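Local coordinates for methyltransferase FkbM (Methylobacillus flagellatus KT, PDB 2PY6), which probably transfers methyl groups as a member of the FkbM methyltransferase family, with a substrate that remains unidentified, at residues A[47-52]-A[111-116]; A[128-133]-A[138-143]; A[213-218]-A[395-400]. One frame throughout, in Å; residues are numbered along the deposited sequence. Where two conformers were deposited one is given.

Interaction 1: A[47-52]-A[111-116]; sequences ARRGNA and DRDLVA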
loop_
_atom_site.group_PDB
_atom_site.type_symbol
_atom_site.label_atom_id
_atom_site.label_comp_id
_atom_site.label_asym_id
_atom_site.label_seq_id
_atom_site.Cartn_x
_atom_site.Cartn_y
_atom_site.Cartn_z
ATOM N N ALA A 47 -8.939 30.102 31.512
ATOM C CA ALA A 47 -9.213 31.008 32.620
ATOM C C ALA A 47 -10.706 31.138 32.891
ATOM O O ALA A 47 -11.127 31.245 34.030
ATOM C CB ALA A 47 -8.653 32.390 32.325
ATOM N N ARG A 48 -11.495 31.157 31.827
ATOM C CA ARG A 48 -12.930 31.326 31.922
ATOM C C ARG A 48 -13.621 30.047 32.373
ATOM O O ARG A 48 -14.517 30.107 33.228
ATOM C CB ARG A 48 -13.478 31.680 30.534
ATOM C CG ARG A 48 -14.761 32.430 30.498
ATOM C CD ARG A 48 -15.531 32.195 29.190
ATOM N NE ARG A 48 -14.714 32.054 27.977
ATOM C CZ ARG A 48 -14.230 33.048 27.228
ATOM N NH1 ARG A 48 -14.389 34.322 27.557
ATOM N NH2 ARG A 48 -13.519 32.749 26.140
ATOM N N ARG A 49 -13.220 28.900 31.793
ATOM C CA ARG A 49 -13.907 27.607 32.025
ATOM C C ARG A 49 -13.191 26.527 32.817
ATOM O O ARG A 49 -13.836 25.577 33.279
ATOM C CB ARG A 49 -14.413 27.026 30.688
ATOM C CG ARG A 49 -15.481 27.883 30.004
ATOM C CD ARG A 49 -16.778 28.007 30.879
ATOM N NE ARG A 49 -17.664 29.095 30.437
ATOM C CZ ARG A 49 -18.350 29.913 31.240
ATOM N NH1 ARG A 49 -18.275 29.828 32.572
ATOM N NH2 ARG A 49 -19.109 30.863 30.694
ATOM N N GLY A 50 -11.889 26.673 33.016
ATOM C CA GLY A 50 -11.120 25.679 33.767
ATOM C C GLY A 50 -11.275 24.270 33.211
ATOM O O GLY A 50 -11.016 24.038 32.017
ATOM N N ASN A 51 -11.729 23.333 34.048
ATOM C CA ASN A 51 -11.865 21.938 33.594
ATOM C C ASN A 51 -13.199 21.584 32.925
ATOM O O ASN A 51 -13.460 20.413 32.643
ATOM C CB ASN A 51 -11.429 20.914 34.665
ATOM C CG ASN A 51 -12.295 20.919 35.904
ATOM O OD1 ASN A 51 -13.445 21.360 35.897
ATOM N ND2 ASN A 51 -11.733 20.411 36.988
ATOM N N ALA A 52 -14.024 22.609 32.691
ATOM C CA ALA A 52 -15.226 22.487 31.895
ATOM C C ALA A 52 -14.893 22.868 30.456
ATOM O O ALA A 52 -15.775 22.946 29.638
ATOM C CB ALA A 52 -16.346 23.388 32.438
ATOM N N ASP A 111 -19.354 27.000 19.648
ATOM C CA ASP A 111 -18.888 26.822 21.038
ATOM C C ASP A 111 -17.607 27.633 21.233
ATOM O O ASP A 111 -16.573 27.394 20.580
ATOM C CB ASP A 111 -18.668 25.344 21.352
ATOM C CG ASP A 111 -18.321 25.081 22.813
ATOM O OD1 ASP A 111 -18.138 26.038 23.600
ATOM O OD2 ASP A 111 -18.237 23.881 23.165
ATOM N N ARG A 112 -17.670 28.515 22.221
ATOM C CA ARG A 112 -16.675 29.588 22.433
ATOM C C ARG A 112 -15.146 29.438 22.658
ATOM O O ARG A 112 -14.436 29.959 21.779
ATOM C CB ARG A 112 -17.266 30.661 23.393
ATOM C CG ARG A 112 -16.314 31.817 23.725
ATOM C CD ARG A 112 -17.032 32.916 24.483
ATOM N NE ARG A 112 -18.095 33.523 23.672
ATOM C CZ ARG A 112 -17.907 34.434 22.708
ATOM N NH1 ARG A 112 -16.689 34.855 22.380
ATOM N NH2 ARG A 112 -18.945 34.926 22.036
ATOM N N ASP A 113 -14.522 28.752 23.629
ATOM C CA ASP A 113 -14.932 27.787 24.697
ATOM C C ASP A 113 -14.525 26.323 24.332
ATOM O O ASP A 113 -14.328 25.471 25.243
ATOM C CB ASP A 113 -16.317 27.941 25.314
ATOM C CG ASP A 113 -16.332 28.981 26.465
ATOM O OD1 ASP A 113 -15.458 29.895 26.481
ATOM O OD2 ASP A 113 -17.228 28.875 27.338
ATOM N N LEU A 114 -14.419 26.055 23.023
ATOM C CA LEU A 114 -13.993 24.756 22.488
ATOM C C LEU A 114 -12.575 24.935 21.948
ATOM O O LEU A 114 -12.341 25.787 21.076
ATOM C CB LEU A 114 -14.904 24.273 21.352
ATOM C CG LEU A 114 -14.542 22.910 20.726
ATOM C CD1 LEU A 114 -14.701 21.769 21.733
ATOM C CD2 LEU A 114 -15.374 22.651 19.482
ATOM N N VAL A 115 -11.647 24.134 22.473
ATOM C CA VAL A 115 -10.244 24.169 22.069
ATOM C C VAL A 115 -9.932 22.907 21.238
ATOM O O VAL A 115 -10.521 21.842 21.461
ATOM C CB VAL A 115 -9.363 24.246 23.302
ATOM C CG1 VAL A 115 -7.899 24.292 22.934
ATOM C CG2 VAL A 115 -9.745 25.494 24.143
ATOM N N ALA A 116 -9.017 23.027 20.275
ATOM C CA ALA A 116 -8.589 21.877 19.497
ATOM C C ALA A 116 -7.133 21.495 19.833
ATOM O O ALA A 116 -6.233 22.334 19.864
ATOM C CB ALA A 116 -8.762 22.137 18.017
HETATM O O HOH W 1 -18.214 31.118 27.562
#
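Arg48 and Arg49, consecutive residues in the last turn of helix 40-49, both reach the carboxylate of Asp113, and each takes a different oxygen. The side chain of Arg48 sets out toward the 111-116 segment and runs extended through CB and CG, with chi1 and chi2 both near anti. Arg48 CD then passes 3.6 Å from Asp113 OD1, and a bend at chi3 turns NE onto that oxygen. The salt bridge from Arg48 NE to Asp113 OD1 is 2.7 Å long and uses the syn lone pair, but its N-H points off the line (131°) because the oxygen lies tilted out of the guanidinium plane. Beyond NE, the Arg48 guanidinium has Arg112 CD 3.9 Å above one face, and Arg48 NH2 lies 3.8 Å from Arg112 CG. The two arginine side chains cross at about a right angle, the aliphatic part of Arg112 lying over the Arg48 guanidinium, and the two charged ends stay apart.

Arg49 meets the other oxygen with a straighter bond: Arg49 NE to Asp113 OD2 is 3.1 Å at 154°, the oxygen lying in the guanidinium plane. Arg49 CG also packs 3.3 Å from Asp113 OD2. A water bridges the pair, accepting from Arg49 NH2 and donating to Asp113 OD2. Two positive groups on one carboxylate would be expected to favour its charged form.

The network is a surface one. Asp113 follows a cis peptide bond and immediately precedes strand 114-118, which hydrogen-bonds to strand 54-58, while Asp113 and Val115 touch Val45 on helix 40-49, packed against that sheet.

Interaction 2: A[128-133]-A[138-143]; sequences FFDQIC and IPHLNF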
loop_
_atom_site.group_PDB
_atom_site.type_symbol
_atom_site.label_atom_id
_atom_site.label_comp_id
_atom_site.label_asym_id
_atom_site.label_seq_id
_atom_site.Cartn_x
_atom_site.Cartn_y
_atom_site.Cartn_z
ATOM N N PHE A 128 -2.009 21.196 7.984
ATOM C CA PHE A 128 -3.393 21.140 7.572
ATOM C C PHE A 128 -4.295 21.576 8.746
ATOM O O PHE A 128 -5.000 22.570 8.681
ATOM C CB PHE A 128 -3.763 19.724 7.090
ATOM C CG PHE A 128 -5.230 19.541 6.938
ATOM C CD1 PHE A 128 -5.903 20.171 5.895
ATOM C CD2 PHE A 128 -5.961 18.818 7.891
ATOM C CE1 PHE A 128 -7.280 20.048 5.780
ATOM C CE2 PHE A 128 -7.316 18.693 7.783
ATOM C CZ PHE A 128 -7.988 19.309 6.737
ATOM N N PHE A 129 -4.241 20.846 9.840
ATOM C CA PHE A 129 -5.068 21.187 11.000
ATOM C C PHE A 129 -4.810 22.565 11.633
ATOM O O PHE A 129 -5.730 23.190 12.167
ATOM C CB PHE A 129 -4.935 20.109 12.057
ATOM C CG PHE A 129 -5.714 18.859 11.764
ATOM C CD1 PHE A 129 -7.094 18.918 11.508
ATOM C CD2 PHE A 129 -5.115 17.633 11.867
ATOM C CE1 PHE A 129 -7.823 17.753 11.306
ATOM C CE2 PHE A 129 -5.837 16.470 11.654
ATOM C CZ PHE A 129 -7.195 16.546 11.377
ATOM N N ASP A 130 -3.554 23.001 11.642
ATOM C CA ASP A 130 -3.223 24.319 12.148
ATOM C C ASP A 130 -3.861 25.378 11.292
ATOM O O ASP A 130 -4.407 26.311 11.830
ATOM C CB ASP A 130 -1.702 24.544 12.249
ATOM C CG ASP A 130 -1.095 23.904 13.507
ATOM O OD1 ASP A 130 -1.863 23.607 14.455
ATOM O OD2 ASP A 130 0.136 23.669 13.529
ATOM N N GLN A 131 -3.831 25.228 9.966
ATOM C CA GLN A 131 -4.478 26.213 9.128
ATOM C C GLN A 131 -5.996 26.114 9.248
ATOM O O GLN A 131 -6.641 27.117 9.270
ATOM C CB GLN A 131 -4.012 26.155 7.674
ATOM C CG GLN A 131 -4.571 27.296 6.819
ATOM C CD GLN A 131 -4.288 28.692 7.379
ATOM O OE1 GLN A 131 -3.131 29.053 7.644
ATOM N NE2 GLN A 131 -5.350 29.490 7.548
ATOM N N ILE A 132 -6.585 24.925 9.297
ATOM C CA ILE A 132 -8.035 24.832 9.510
ATOM C C ILE A 132 -8.462 25.654 10.724
ATOM O O ILE A 132 -9.448 26.398 10.675
ATOM C CB ILE A 132 -8.491 23.365 9.771
ATOM C CG1 ILE A 132 -8.415 22.534 8.483
ATOM C CG2 ILE A 132 -9.910 23.318 10.374
ATOM C CD1 ILE A 132 -9.246 23.059 7.341
ATOM N N CYS A 133 -7.716 25.505 11.817
ATOM C CA CYS A 133 -8.010 26.220 13.046
ATOM C C CYS A 133 -7.868 27.706 12.862
ATOM O O CYS A 133 -8.755 28.438 13.269
ATOM C CB CYS A 133 -7.129 25.724 14.198
ATOM S SG CYS A 133 -7.527 24.008 14.694
ATOM N N ILE A 138 -10.267 29.132 15.609
ATOM C CA ILE A 138 -10.502 28.129 16.641
ATOM C C ILE A 138 -9.269 28.035 17.514
ATOM O O ILE A 138 -8.213 27.710 17.004
ATOM C CB ILE A 138 -10.770 26.705 16.051
ATOM C CG1 ILE A 138 -11.940 26.733 15.060
ATOM C CG2 ILE A 138 -11.002 25.679 17.187
ATOM C CD1 ILE A 138 -12.116 25.436 14.253
ATOM N N PRO A 139 -9.408 28.282 18.838
ATOM C CA PRO A 139 -8.245 28.170 19.742
ATOM C C PRO A 139 -7.652 26.759 19.676
ATOM O O PRO A 139 -8.397 25.760 19.744
ATOM C CB PRO A 139 -8.840 28.480 21.123
ATOM C CG PRO A 139 -10.050 29.224 20.848
ATOM C CD PRO A 139 -10.625 28.662 19.587
ATOM N N HIS A 140 -6.340 26.686 19.446
ATOM C CA HIS A 140 -5.663 25.409 19.251
ATOM C C HIS A 140 -4.294 25.333 19.912
ATOM O O HIS A 140 -3.653 26.364 20.146
ATOM C CB HIS A 140 -5.599 25.040 17.743
ATOM C CG HIS A 140 -4.873 26.023 16.894
ATOM N ND1 HIS A 140 -5.344 27.293 16.651
ATOM C CD2 HIS A 140 -3.708 25.913 16.211
ATOM C CE1 HIS A 140 -4.491 27.928 15.869
ATOM N NE2 HIS A 140 -3.492 27.110 15.587
ATOM N N LEU A 141 -3.873 24.089 20.177
ATOM C CA LEU A 141 -2.642 23.761 20.890
ATOM C C LEU A 141 -2.010 22.515 20.347
ATOM O O LEU A 141 -2.705 21.624 19.919
ATOM C CB LEU A 141 -2.948 23.345 22.334
ATOM C CG LEU A 141 -3.589 24.270 23.316
ATOM C CD1 LEU A 141 -4.155 23.458 24.458
ATOM C CD2 LEU A 141 -2.585 25.291 23.795
ATOM N N ASN A 142 -0.694 22.442 20.427
ATOM C CA ASN A 142 0.028 21.200 20.137
ATOM C C ASN A 142 0.130 20.433 21.492
ATOM O O ASN A 142 -0.282 20.969 22.565
ATOM C CB ASN A 142 1.381 21.454 19.483
ATOM C CG ASN A 142 2.370 22.136 20.388
ATOM O OD1 ASN A 142 2.371 21.955 21.602
ATOM N ND2 ASN A 142 3.251 22.903 19.787
ATOM N N PHE A 143 0.653 19.216 21.457
ATOM C CA PHE A 143 0.698 18.390 22.651
ATOM C C PHE A 143 1.496 18.985 23.833
ATOM O O PHE A 143 1.025 18.958 24.970
ATOM C CB PHE A 143 1.176 16.988 22.329
ATOM C CG PHE A 143 1.078 16.066 23.487
ATOM C CD1 PHE A 143 -0.120 15.433 23.781
ATOM C CD2 PHE A 143 2.170 15.859 24.312
ATOM C CE1 PHE A 143 -0.212 14.605 24.862
ATOM C CE2 PHE A 143 2.074 15.033 25.396
ATOM C CZ PHE A 143 0.882 14.408 25.677
#
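His140 turns its ring toward Cys133 by placing CG between its own backbone N and carbonyl carbon (chi1 60°), while Cys133 keeps SG anti to its carbonyl carbon (chi1 -68°) and presents CB to the ring. The result is a CH-pi contact: Cys133 CB lies 3.6 Å from the His140 ring centroid, 20° off the normal. The sulfur sits farther out and more obliquely, 4.5 Å from Cys133 SG to that centroid.

The rotation of the imidazole is fixed from the loop just before its strand, since His140 ND1 donates to Ile138 O at 2.9 Å. At the ring edge, Asp130 OD1 approaches His140 CD2 to 3.4 Å, the carboxylate plane turned about halfway toward perpendicular to the ring. That oxygen is hydrogen-bonded to Asn118, and OD2 forms a salt bridge with Lys126. Where the chain turns back, Ile138 N donates to Cys133 O over 2.9 Å in a nearly straight bond. Cys133 CB and Ile138 CB lie 4.2 Å apart.

Ile138 also packs on Phe104 and Ala108 of helix 101-109. The arrangement closes a beta-alpha-beta unit of a Rossmann-like sheet, in which helix 123-135 connects the parallel neighbouring strands 114-118 and 140-142.

Interaction 3: A[213-218]-A[395-400]; sequences STLYFR and RHHTPD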
loop_
_atom_site.group_PDB
_atom_site.type_symbol
_atom_site.label_atom_id
_atom_site.label_comp_id
_atom_site.label_asym_id
_atom_site.label_seq_id
_atom_site.Cartn_x
_atom_site.Cartn_y
_atom_site.Cartn_z
ATOM N N SER A 213 18.787 9.144 9.552
ATOM C CA SER A 213 19.842 8.355 8.858
ATOM C C SER A 213 21.296 8.750 9.133
ATOM O O SER A 213 22.223 8.009 8.820
ATOM C CB SER A 213 19.634 8.409 7.344
ATOM O OG SER A 213 19.862 9.716 6.824
ATOM N N THR A 214 21.511 9.920 9.716
ATOM C CA THR A 214 22.840 10.400 10.016
ATOM C C THR A 214 23.217 10.243 11.483
ATOM O O THR A 214 24.320 10.617 11.879
ATOM C CB THR A 214 22.951 11.910 9.587
ATOM O OG1 THR A 214 22.112 12.734 10.403
ATOM C CG2 THR A 214 22.550 12.057 8.165
ATOM N N LEU A 215 22.311 9.674 12.288
ATOM C CA LEU A 215 22.577 9.492 13.706
ATOM C C LEU A 215 23.796 8.597 13.898
ATOM O O LEU A 215 23.866 7.571 13.275
ATOM C CB LEU A 215 21.338 8.862 14.374
ATOM C CG LEU A 215 21.270 8.612 15.883
ATOM C CD1 LEU A 215 21.347 9.867 16.739
ATOM C CD2 LEU A 215 19.963 7.903 16.125
ATOM N N TYR A 216 24.732 9.049 14.731
ATOM C CA TYR A 216 25.968 8.379 15.176
ATOM C C TYR A 216 27.104 8.327 14.191
ATOM O O TYR A 216 28.231 8.583 14.578
ATOM C CB TYR A 216 25.741 6.925 15.668
ATOM C CG TYR A 216 24.577 6.731 16.604
ATOM C CD1 TYR A 216 24.457 7.475 17.783
ATOM C CD2 TYR A 216 23.630 5.754 16.353
ATOM C CE1 TYR A 216 23.387 7.263 18.659
ATOM C CE2 TYR A 216 22.543 5.564 17.213
ATOM C CZ TYR A 216 22.425 6.306 18.352
ATOM O OH TYR A 216 21.326 6.094 19.181
ATOM N N PHE A 217 26.797 7.945 12.938
ATOM C CA PHE A 217 27.793 7.642 11.921
ATOM C C PHE A 217 28.056 8.738 10.906
ATOM O O PHE A 217 29.124 8.729 10.296
ATOM C CB PHE A 217 27.396 6.337 11.225
ATOM C CG PHE A 217 27.310 5.162 12.177
ATOM C CD1 PHE A 217 28.469 4.609 12.725
ATOM C CD2 PHE A 217 26.084 4.659 12.572
ATOM C CE1 PHE A 217 28.413 3.559 13.651
ATOM C CE2 PHE A 217 26.006 3.608 13.491
ATOM C CZ PHE A 217 27.184 3.053 14.025
ATOM N N ARG A 218 27.089 9.670 10.746
ATOM C CA ARG A 218 27.180 10.788 9.803
ATOM C C ARG A 218 26.929 12.107 10.464
ATOM O O ARG A 218 26.381 12.974 9.815
ATOM C CB ARG A 218 26.242 10.548 8.576
ATOM C CG ARG A 218 26.565 9.175 8.062
ATOM C CD ARG A 218 26.106 8.634 6.775
ATOM N NE ARG A 218 24.781 8.139 6.841
ATOM C CZ ARG A 218 24.219 7.294 5.986
ATOM N NH1 ARG A 218 24.836 6.772 4.938
ATOM N NH2 ARG A 218 22.977 6.949 6.217
ATOM N N ARG A 395 24.244 17.017 18.207
ATOM C CA ARG A 395 23.357 17.115 17.028
ATOM C C ARG A 395 21.982 16.571 17.407
ATOM O O ARG A 395 21.879 15.717 18.273
ATOM C CB ARG A 395 23.868 16.310 15.817
ATOM C CG ARG A 395 25.166 16.797 15.204
ATOM C CD ARG A 395 25.061 18.167 14.538
ATOM N NE ARG A 395 26.378 18.625 14.081
ATOM C CZ ARG A 395 27.223 19.415 14.744
ATOM N NH1 ARG A 395 26.961 19.906 15.940
ATOM N NH2 ARG A 395 28.368 19.731 14.184
ATOM N N HIS A 396 20.945 17.054 16.716
ATOM C CA HIS A 396 19.598 16.582 16.909
ATOM C C HIS A 396 19.188 15.881 15.624
ATOM O O HIS A 396 19.204 16.500 14.582
ATOM C CB HIS A 396 18.645 17.719 17.231
ATOM C CG HIS A 396 17.256 17.236 17.465
ATOM N ND1 HIS A 396 16.875 16.649 18.652
ATOM C CD2 HIS A 396 16.191 17.139 16.640
ATOM C CE1 HIS A 396 15.619 16.256 18.563
ATOM N NE2 HIS A 396 15.181 16.535 17.352
ATOM N N HIS A 397 18.782 14.611 15.704
ATOM C CA HIS A 397 18.559 13.797 14.500
ATOM C C HIS A 397 17.141 13.305 14.092
ATOM O O HIS A 397 17.041 12.342 13.322
ATOM C CB HIS A 397 19.444 12.569 14.554
ATOM C CG HIS A 397 20.900 12.849 14.574
ATOM N ND1 HIS A 397 21.660 12.901 13.427
ATOM C CD2 HIS A 397 21.758 13.049 15.608
ATOM C CE1 HIS A 397 22.927 13.138 13.751
ATOM N NE2 HIS A 397 23.016 13.210 15.067
ATOM N N THR A 398 16.076 13.915 14.593
ATOM C CA THR A 398 14.731 13.615 14.108
ATOM C C THR A 398 13.971 14.938 13.965
ATOM O O THR A 398 14.416 15.959 14.473
ATOM C CB THR A 398 13.897 12.669 15.065
ATOM O OG1 THR A 398 13.665 13.311 16.329
ATOM C CG2 THR A 398 14.567 11.328 15.282
ATOM N N PRO A 399 12.839 14.930 13.240
ATOM C CA PRO A 399 11.946 16.092 13.246
ATOM C C PRO A 399 11.138 16.213 14.555
ATOM O O PRO A 399 10.341 17.116 14.665
ATOM C CB PRO A 399 10.962 15.819 12.102
ATOM C CG PRO A 399 11.396 14.548 11.479
ATOM C CD PRO A 399 12.360 13.861 12.344
ATOM N N ASP A 400 11.340 15.322 15.532
ATOM C CA ASP A 400 10.573 15.359 16.766
ATOM C C ASP A 400 11.561 15.507 17.925
ATOM O O ASP A 400 12.684 15.955 17.712
ATOM C CB ASP A 400 9.681 14.104 16.842
ATOM C CG ASP A 400 8.442 14.325 17.710
ATOM O OD1 ASP A 400 8.559 15.029 18.740
ATOM O OD2 ASP A 400 7.365 13.791 17.383
#
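Leu215 and His397 bring the two backbones closest, their CA atoms 5.9 Å apart, where a loop leaving a short 3-10 turn meets the chain just past strand 392-396. That strand is the edge of a seven-stranded sheet whose order, with strand 404-408 inserted antiparallel next to it, is that of the class I methyltransferase fold, a Rossmann-like architecture.

The imidazole of His397 is held at an edge and over a face. His397 ND1 donates to Thr214 OG1 at 3.1 Å, and the oxygen lies almost exactly in the ring plane (1° out). Thr214 OG1 is also hydrogen-bonded to Pro211 O, so the hydroxyl joins the ring to the backbone a few residues earlier. On one face lies Leu215: its CA stands 3.7 Å from the ring centroid, 15° off the normal, in a CH-pi contact. With CG anti to the backbone N (chi1 -177°), the leucine side chain continues across that same face, and Leu215 CD1 comes to 3.4 Å from His397 CD2. The ND1 bond fixes the ring's rotation, leucine carbons lie over that face, and NE2 adds a weak hydrogen bond to Tyr407 OH.

Each segment is also braced internally. Arg218 grips Ser213 O side-on, with NE at 3.2 Å and NH2 at 2.9 Å from that oxygen, both from the same face of the carbonyl plane, while the guanidinium forms salt bridges with Asp123 and Glu203 of a neighbouring subunit. In the partner segment, Thr398 OG1 accepts from Asp400 N at 3.2 Å in an ST turn, and His396 NE2 donates to Asp400 O at 2.6 Å, nearly in line with the carbonyl.

How the interactions relate
Interactions 1 and 2 belong to the same N-terminal sheet: strands 114-118 and 140-142 are neighbours in it, and Ala116 of the first contact probably hydrogen-bonds through its backbone to Pro139 and Leu141 of the second. Interaction 3 lies beside the edge of the other large sheet, its centre about 39 Å from that of interaction 1 and about 28 Å from that of interaction 2. The chemistry follows the burial. The surface contact is ionic and water-bridged, the partly buried one combines a backbone bond with cysteine-histidine packing, and the buried one seats a histidine by a hydroxyl and a leucine. Interactions 2 and 3 each place a carbon over the face of a histidine, a cysteine CB in one and a leucine CA in the other.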